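Local coordinates for protein 3-phytase (Klebsiella pneumoniae, PDB 2WNH) that probably hydrolyses phytate (inositol hexakisphosphate) as a 3-phytase of the histidine acid phosphatase family, releasing inorganic phosphate, at residues B[16-20]-B[278-283]; B[91-95]-B[400-404]; B[271-276]-B[381-385]. The protein carries 3 engineered substitutions. All coordinates share one frame; numbering follows the deposited sequence. Where two conformers were deposited one is given.

How the interactions relate
All three contacts join distant parts of the chain on one side of its centre. Interaction 1 belongs to the mixed sheet itself: a backbone bond from strand 14-24 to the loop that leads into strand 284-289, beside a lysine held by carbonyls and waters. Interaction 2 attaches the C-terminal tail to another strand of that sheet, mostly by hydrogen bonds from and to side chains, and is only partly buried, like interaction 1. Interaction 3 is buried and almost wholly apolar, joining the end of helix 256-274 and the turn after it to helix 381-388. Pro280 of interaction 1 packs against Tyr92, Met402 and Val403 of interaction 2, and Lys18 bonds Gly273 of interaction 3; interactions 2 and 3 do not touch.

Interaction 1 (B[16-20]-B[278-283]); sequences LEKVV and ASPNVR. Engineered in segment 278-283: Ser279 (natural residue Asn).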
# COMPACT_ATOMS: atom_id res chain seq x y z
N LEU B 16 -25.33 10.62 6.11
CA LEU B 16 -24.71 11.94 6.09
C LEU B 16 -24.78 12.55 4.70
O LEU B 16 -24.32 11.93 3.72
CB LEU B 16 -23.25 11.84 6.55
CG LEU B 16 -22.40 13.12 6.53
CD1 LEU B 16 -22.98 14.14 7.52
CD2 LEU B 16 -20.98 12.77 6.94
N GLU B 17 -25.37 13.75 4.60
CA GLU B 17 -25.50 14.44 3.31
C GLU B 17 -24.47 15.52 3.02
O GLU B 17 -24.15 15.78 1.85
CB GLU B 17 -26.86 15.13 3.19
CG GLU B 17 -28.05 14.22 3.32
CD GLU B 17 -29.31 14.97 3.00
OE1 GLU B 17 -29.67 15.09 1.82
OE2 GLU B 17 -29.95 15.46 3.94
N LYS B 18 -24.02 16.23 4.05
CA LYS B 18 -23.25 17.45 3.82
C LYS B 18 -22.48 17.81 5.08
O LYS B 18 -23.00 17.69 6.18
CB LYS B 18 -24.18 18.62 3.45
CG LYS B 18 -23.51 20.00 3.21
CD LYS B 18 -22.46 19.93 2.13
CE LYS B 18 -21.91 21.31 1.78
NZ LYS B 18 -22.88 22.13 0.98
N VAL B 19 -21.22 18.21 4.89
CA VAL B 19 -20.39 18.74 5.96
C VAL B 19 -20.00 20.17 5.63
O VAL B 19 -19.56 20.48 4.51
CB VAL B 19 -19.09 17.90 6.13
CG1 VAL B 19 -18.21 18.49 7.25
CG2 VAL B 19 -19.38 16.41 6.45
N VAL B 20 -20.14 21.07 6.62
CA VAL B 20 -19.56 22.41 6.52
C VAL B 20 -18.63 22.56 7.71
O VAL B 20 -19.05 22.38 8.86
CB VAL B 20 -20.66 23.53 6.58
CG1 VAL B 20 -20.04 24.93 6.71
CG2 VAL B 20 -21.56 23.45 5.35
N ALA B 278 -27.35 24.57 -1.61
CA ALA B 278 -26.17 25.43 -1.47
C ALA B 278 -25.32 25.44 -2.73
O ALA B 278 -25.25 24.43 -3.44
CB ALA B 278 -25.33 24.96 -0.31
N SER B 279 -24.68 26.57 -3.00
CA SER B 279 -23.60 26.64 -3.99
C SER B 279 -22.29 26.94 -3.24
O SER B 279 -22.25 27.85 -2.40
CB SER B 279 -23.86 27.73 -5.03
OG SER B 279 -22.70 27.92 -5.84
N PRO B 280 -21.23 26.16 -3.52
CA PRO B 280 -21.20 25.08 -4.53
C PRO B 280 -21.92 23.81 -4.06
O PRO B 280 -22.11 23.60 -2.87
CB PRO B 280 -19.71 24.81 -4.69
CG PRO B 280 -19.15 25.07 -3.32
CD PRO B 280 -19.93 26.28 -2.83
N ASN B 281 -22.30 22.98 -5.03
CA ASN B 281 -22.90 21.69 -4.73
C ASN B 281 -21.77 20.70 -4.44
O ASN B 281 -21.26 20.03 -5.35
CB ASN B 281 -23.76 21.23 -5.93
CG ASN B 281 -24.54 19.96 -5.65
OD1 ASN B 281 -24.57 19.47 -4.51
ND2 ASN B 281 -25.17 19.41 -6.69
N VAL B 282 -21.37 20.63 -3.16
CA VAL B 282 -20.27 19.75 -2.75
C VAL B 282 -20.65 18.93 -1.51
O VAL B 282 -21.56 19.31 -0.78
CB VAL B 282 -18.95 20.55 -2.47
CG1 VAL B 282 -18.39 21.16 -3.77
CG2 VAL B 282 -19.18 21.61 -1.39
N ARG B 283 -19.97 17.81 -1.28
CA ARG B 283 -20.23 17.00 -0.08
C ARG B 283 -19.65 17.62 1.19
O ARG B 283 -20.17 17.41 2.28
CB ARG B 283 -19.65 15.59 -0.24
CG ARG B 283 -20.30 14.78 -1.40
CD ARG B 283 -21.78 14.50 -1.11
NE ARG B 283 -22.52 13.91 -2.25
CZ ARG B 283 -22.73 12.60 -2.45
NH1 ARG B 283 -22.24 11.67 -1.63
NH2 ARG B 283 -23.45 12.23 -3.51
O HOH W 1 -21.55 24.43 -0.21
O HOH W 2 -24.21 20.97 -1.28
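Val19 and Arg283 meet where strand 14-24 pairs in parallel with strand 284-289 in the mixed sheet of this histidine phosphatase, just as the loop 278-283 enters the second strand. Val19 N donates to Arg283 O at 2.9 Å, with the N-H pointing almost straight at the oxygen (162°), and Val19 is also backbone-bonded to Leu285, the alternating pattern of parallel strands. On its other edge the strand 14-24 carries a classic beta bulge, in which Glu17 and Lys18 both face Arg325; the Glu17 carboxylate forms salt bridges with Arg325 and Arg334. The Lys18 side chain runs on into the loop. Its CG lies opposite the backbone N, and a bend at chi2 (57°) lays the methylenes along the loop carbonyls, Lys18 CD coming within 3.1 Å of Val282 O, while Lys18 CE passes Val282 CG2 at 4.2 Å. A second bend, at chi4 (-74°), finishes the path of the ammonium into the curve of the loop, where the CB of Ala278 lies beside it. There water 1 accepts from Lys18 NZ at 2.9 Å and donates at 2.8 Å to Pro280 O, the carbonyl of the proline that follows the loop's cis peptide bond. Water 2 likewise accepts from Lys18 NZ at 2.9 Å and passes a longer bond to Val282 O, 3.2 Å from the water oxygen. The Arg283 side chain leaves the backbone away from the strand; its guanidinium bonds through NH1 to Leu80 O and through NH2 to Pro10 O of a second subunit. Lys18 NZ also reaches Gly273 O, so a buried ammonium has three acceptors, one direct carbonyl and two waters that relay it to others. Its charge is thus probably spread over main-chain dipoles, and its position ties the loop to the strand and to helix 256-274.

Interaction 2 (B[91-95]-B[400-404]); sequences IYVRA and VAMVL
Tyr92 and Arg94 both carry CG opposite the backbone N (chi1 -175° and 179°), which sends the two side chains from one face of strand 91-95 to the C-terminal tail 400-404. The arginine chain, extended from CG to NE, carries its guanidinium to the carbonyls of Ala401 and Met402. There one nitrogen serves two carbonyls: Arg94 NH1 donates to Ala401 O at 3.0 Å and to Met402 O at 2.9 Å. Both oxygens lie close to the guanidinium plane, at its edge, but they are used differently. The donor is only slightly tilted from the Ala401 carbonyl plane, whereas it stands 49° out of that of Met402, above it. Leu404 crosses the arginine at about a right angle and sets its CD2 over the centre of one guanidinium face, 3.6 Å from Arg94 CZ. The sulfur of Met402 lies alongside the aliphatic part, SD to Arg94 CD being 4.0 Å. With NH1 bonded at the edge, Leu404 over a face and NH2 in a salt bridge to Asp128, the group has little rotational freedom. At the phenol, Tyr92 OH accepts from Leu404 N at 2.9 Å. Water 3, in the ring plane at its edge, is 2.7 Å from the same Tyr92 OH and donates to Leu404 O at 2.8 Å, so hydroxyl and water together bracket the last residue of the segment. Val403 passes obliquely across the ring, which is stacked elsewhere with His121. Strand 91-95 pairs in parallel with strand 284-289 and has helix 99-112 behind Ile91, Val93 and Ala95; the tail runs past Leu285 and Leu287 of the neighbouring strand and meets helix 256-274 through Val400 and Met402.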
# COMPACT_ATOMS: atom_id res chain seq x y z
N ILE B 91 -15.52 18.11 -2.60
CA ILE B 91 -15.03 19.13 -1.65
C ILE B 91 -14.77 20.46 -2.34
O ILE B 91 -14.38 20.50 -3.53
CB ILE B 91 -13.75 18.63 -0.90
CG1 ILE B 91 -13.36 19.55 0.30
CG2 ILE B 91 -12.57 18.42 -1.87
CD1 ILE B 91 -12.25 18.95 1.13
N TYR B 92 -15.01 21.54 -1.60
CA TYR B 92 -14.55 22.88 -1.99
C TYR B 92 -13.85 23.46 -0.78
O TYR B 92 -14.44 23.51 0.31
CB TYR B 92 -15.70 23.80 -2.44
CG TYR B 92 -15.21 25.14 -2.96
CD1 TYR B 92 -14.70 25.27 -4.26
CD2 TYR B 92 -15.23 26.27 -2.14
CE1 TYR B 92 -14.23 26.50 -4.73
CE2 TYR B 92 -14.77 27.50 -2.61
CZ TYR B 92 -14.27 27.61 -3.89
OH TYR B 92 -13.80 28.85 -4.32
N VAL B 93 -12.60 23.87 -0.98
CA VAL B 93 -11.80 24.42 0.12
C VAL B 93 -11.53 25.89 -0.09
O VAL B 93 -10.95 26.29 -1.12
CB VAL B 93 -10.45 23.66 0.28
CG1 VAL B 93 -9.68 24.21 1.48
CG2 VAL B 93 -10.69 22.14 0.44
N ARG B 94 -11.97 26.71 0.87
CA ARG B 94 -11.74 28.15 0.82
C ARG B 94 -10.96 28.58 2.08
O ARG B 94 -11.44 28.44 3.20
CB ARG B 94 -13.09 28.89 0.73
CG ARG B 94 -12.91 30.42 0.69
CD ARG B 94 -14.13 31.09 0.10
NE ARG B 94 -14.12 32.54 0.33
CZ ARG B 94 -15.00 33.36 -0.23
NH1 ARG B 94 -15.90 32.85 -1.09
NH2 ARG B 94 -14.99 34.66 0.05
N ALA B 95 -9.73 29.04 1.86
CA ALA B 95 -8.83 29.47 2.93
C ALA B 95 -8.68 30.97 2.95
O ALA B 95 -8.60 31.62 1.90
CB ALA B 95 -7.46 28.83 2.75
N VAL B 400 -22.41 36.29 0.20
CA VAL B 400 -21.07 36.16 -0.35
C VAL B 400 -21.17 34.97 -1.29
O VAL B 400 -21.70 33.94 -0.90
CB VAL B 400 -20.03 35.83 0.76
CG1 VAL B 400 -18.63 35.53 0.16
CG2 VAL B 400 -19.94 36.98 1.76
N ALA B 401 -20.70 35.12 -2.52
CA ALA B 401 -20.54 33.97 -3.42
C ALA B 401 -19.44 33.08 -2.82
O ALA B 401 -18.28 33.50 -2.74
CB ALA B 401 -20.10 34.42 -4.79
N MET B 402 -19.80 31.85 -2.44
CA MET B 402 -18.84 30.93 -1.82
C MET B 402 -17.74 30.48 -2.78
O MET B 402 -16.57 30.36 -2.40
CB MET B 402 -19.57 29.72 -1.20
CG MET B 402 -18.65 28.78 -0.44
SD MET B 402 -17.71 29.56 0.92
CE MET B 402 -19.05 30.01 2.01
N VAL B 403 -18.11 30.25 -4.03
CA VAL B 403 -17.11 29.93 -5.03
C VAL B 403 -16.40 31.19 -5.49
O VAL B 403 -16.99 32.04 -6.17
CB VAL B 403 -17.68 29.18 -6.25
CG1 VAL B 403 -16.55 28.90 -7.26
CG2 VAL B 403 -18.34 27.89 -5.80
N LEU B 404 -15.14 31.32 -5.10
CA LEU B 404 -14.34 32.48 -5.49
C LEU B 404 -14.27 32.59 -7.02
O LEU B 404 -14.04 31.60 -7.70
CB LEU B 404 -12.94 32.40 -4.87
CG LEU B 404 -12.92 32.68 -3.37
CD1 LEU B 404 -11.66 32.11 -2.73
CD2 LEU B 404 -13.03 34.17 -3.10
O HOH W 3 -13.01 29.15 -6.84

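Interaction 3 (B[271-276]-B[381-385]); sequences LDGVKP and FQAAI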
# COMPACT_ATOMS: atom_id res chain seq x y z
N LEU B 271 -24.40 28.55 7.65
CA LEU B 271 -25.77 28.01 7.75
C LEU B 271 -26.42 27.80 6.36
O LEU B 271 -27.06 26.77 6.11
CB LEU B 271 -26.68 28.90 8.61
CG LEU B 271 -26.27 29.03 10.08
CD1 LEU B 271 -27.12 30.11 10.70
CD2 LEU B 271 -26.44 27.67 10.80
N ASP B 272 -26.23 28.77 5.46
CA ASP B 272 -26.67 28.62 4.07
C ASP B 272 -25.93 27.46 3.41
O ASP B 272 -26.52 26.72 2.62
CB ASP B 272 -26.42 29.92 3.30
CG ASP B 272 -27.50 30.96 3.55
OD1 ASP B 272 -28.53 30.62 4.19
OD2 ASP B 272 -27.33 32.11 3.08
N GLY B 273 -24.66 27.29 3.75
CA GLY B 273 -23.87 26.22 3.14
C GLY B 273 -24.31 24.81 3.52
O GLY B 273 -24.05 23.86 2.79
N VAL B 274 -24.94 24.64 4.69
CA VAL B 274 -25.36 23.31 5.18
C VAL B 274 -26.79 22.98 4.76
O VAL B 274 -27.26 21.86 4.91
CB VAL B 274 -25.15 23.17 6.73
CG1 VAL B 274 -26.29 23.86 7.51
CG2 VAL B 274 -25.01 21.69 7.11
N LYS B 275 -27.49 23.99 4.25
CA LYS B 275 -28.81 23.80 3.70
C LYS B 275 -28.75 23.13 2.35
O LYS B 275 -27.75 23.27 1.61
CB LYS B 275 -29.53 25.14 3.58
CG LYS B 275 -30.00 25.68 4.89
CD LYS B 275 -30.64 27.02 4.68
CE LYS B 275 -30.85 27.70 6.01
NZ LYS B 275 -30.61 29.16 5.88
N PRO B 276 -29.79 22.36 2.00
CA PRO B 276 -29.80 21.85 0.64
C PRO B 276 -29.82 23.04 -0.34
O PRO B 276 -30.13 24.17 0.03
CB PRO B 276 -31.11 21.05 0.59
CG PRO B 276 -31.37 20.66 2.00
CD PRO B 276 -30.97 21.90 2.77
N PHE B 381 -33.73 19.77 11.75
CA PHE B 381 -32.90 20.67 10.94
C PHE B 381 -33.36 22.14 10.98
O PHE B 381 -32.55 23.01 11.32
CB PHE B 381 -32.81 20.17 9.47
CG PHE B 381 -31.89 20.99 8.62
CD1 PHE B 381 -30.52 20.70 8.58
CD2 PHE B 381 -32.38 22.05 7.84
CE1 PHE B 381 -29.65 21.46 7.77
CE2 PHE B 381 -31.53 22.81 7.03
CZ PHE B 381 -30.16 22.53 7.01
N GLN B 382 -34.63 22.42 10.65
CA GLN B 382 -35.07 23.84 10.59
C GLN B 382 -35.00 24.56 11.93
O GLN B 382 -34.54 25.71 12.01
CB GLN B 382 -36.48 23.97 10.01
CG GLN B 382 -36.84 25.43 9.68
CD GLN B 382 -35.72 26.15 8.93
OE1 GLN B 382 -35.32 25.71 7.84
NE2 GLN B 382 -35.20 27.23 9.52
N ALA B 383 -35.47 23.90 12.99
CA ALA B 383 -35.40 24.45 14.34
C ALA B 383 -33.96 24.72 14.78
O ALA B 383 -33.71 25.65 15.54
CB ALA B 383 -36.08 23.50 15.33
N ALA B 384 -33.02 23.88 14.34
CA ALA B 384 -31.61 24.06 14.69
C ALA B 384 -31.04 25.29 13.98
O ALA B 384 -30.39 26.14 14.61
CB ALA B 384 -30.82 22.81 14.36
N ILE B 385 -31.31 25.38 12.68
CA ILE B 385 -30.91 26.55 11.89
C ILE B 385 -31.44 27.86 12.49
O ILE B 385 -30.70 28.83 12.63
CB ILE B 385 -31.37 26.40 10.42
CG1 ILE B 385 -30.70 25.16 9.79
CG2 ILE B 385 -31.13 27.68 9.63
CD1 ILE B 385 -29.20 25.31 9.51
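Apolar contacts of Ile385 with Leu271 and Val274 form one half of this contact between the end of helix 256-274 and the first turn of helix 381-388; the ring of Phe381 forms the other. The CD1 methyl of Ile385 reaches between two partners, 3.9 Å from Leu271 CD2 and 3.8 Å from Val274 CG1, the side chains interleaving from opposing directions. Val274 keeps CG1 between its backbone N and carbonyl carbon (chi1 79°), and that places this one methyl near both Ile385 and the ring of Phe381. Contacts of the ring come next. With CG opposite its backbone N (chi1 -175°), Phe381 points its far end into the turn that closes the first helix. Its CZ approaches Val274 O obliquely at 3.6 Å, while Pro276 brushes the same CZ with CD. Lys275 crosses the ring at about a right angle, its CG lying in the ring plane at the edge, 3.8 Å from Phe381 CZ. Ile385, one turn on in its own helix, lays CG1 over a face near the rim, so the phenyl is bounded at both edge and face. Among polar groups, Val274 O beside the buried ring is satisfied by a hydrogen bond from Arg325. The charged groups lie at the margin. Lys275 spends its methylenes on the second helix, CE lying 3.6 Å from Ile385 CG2, and carries NZ back to a salt bridge with Asp272 OD1 at 3.1 Å, with NZ almost in line with the C-O bond. No hydrogen bond joins the two segments. Leu336 touches both Val274 and Ala384, and Leu323 touches Val274, which places the two helices side by side on one face of the mixed sheet, an arrangement of the layered alpha/beta kind expected of the histidine phosphatase superfamily.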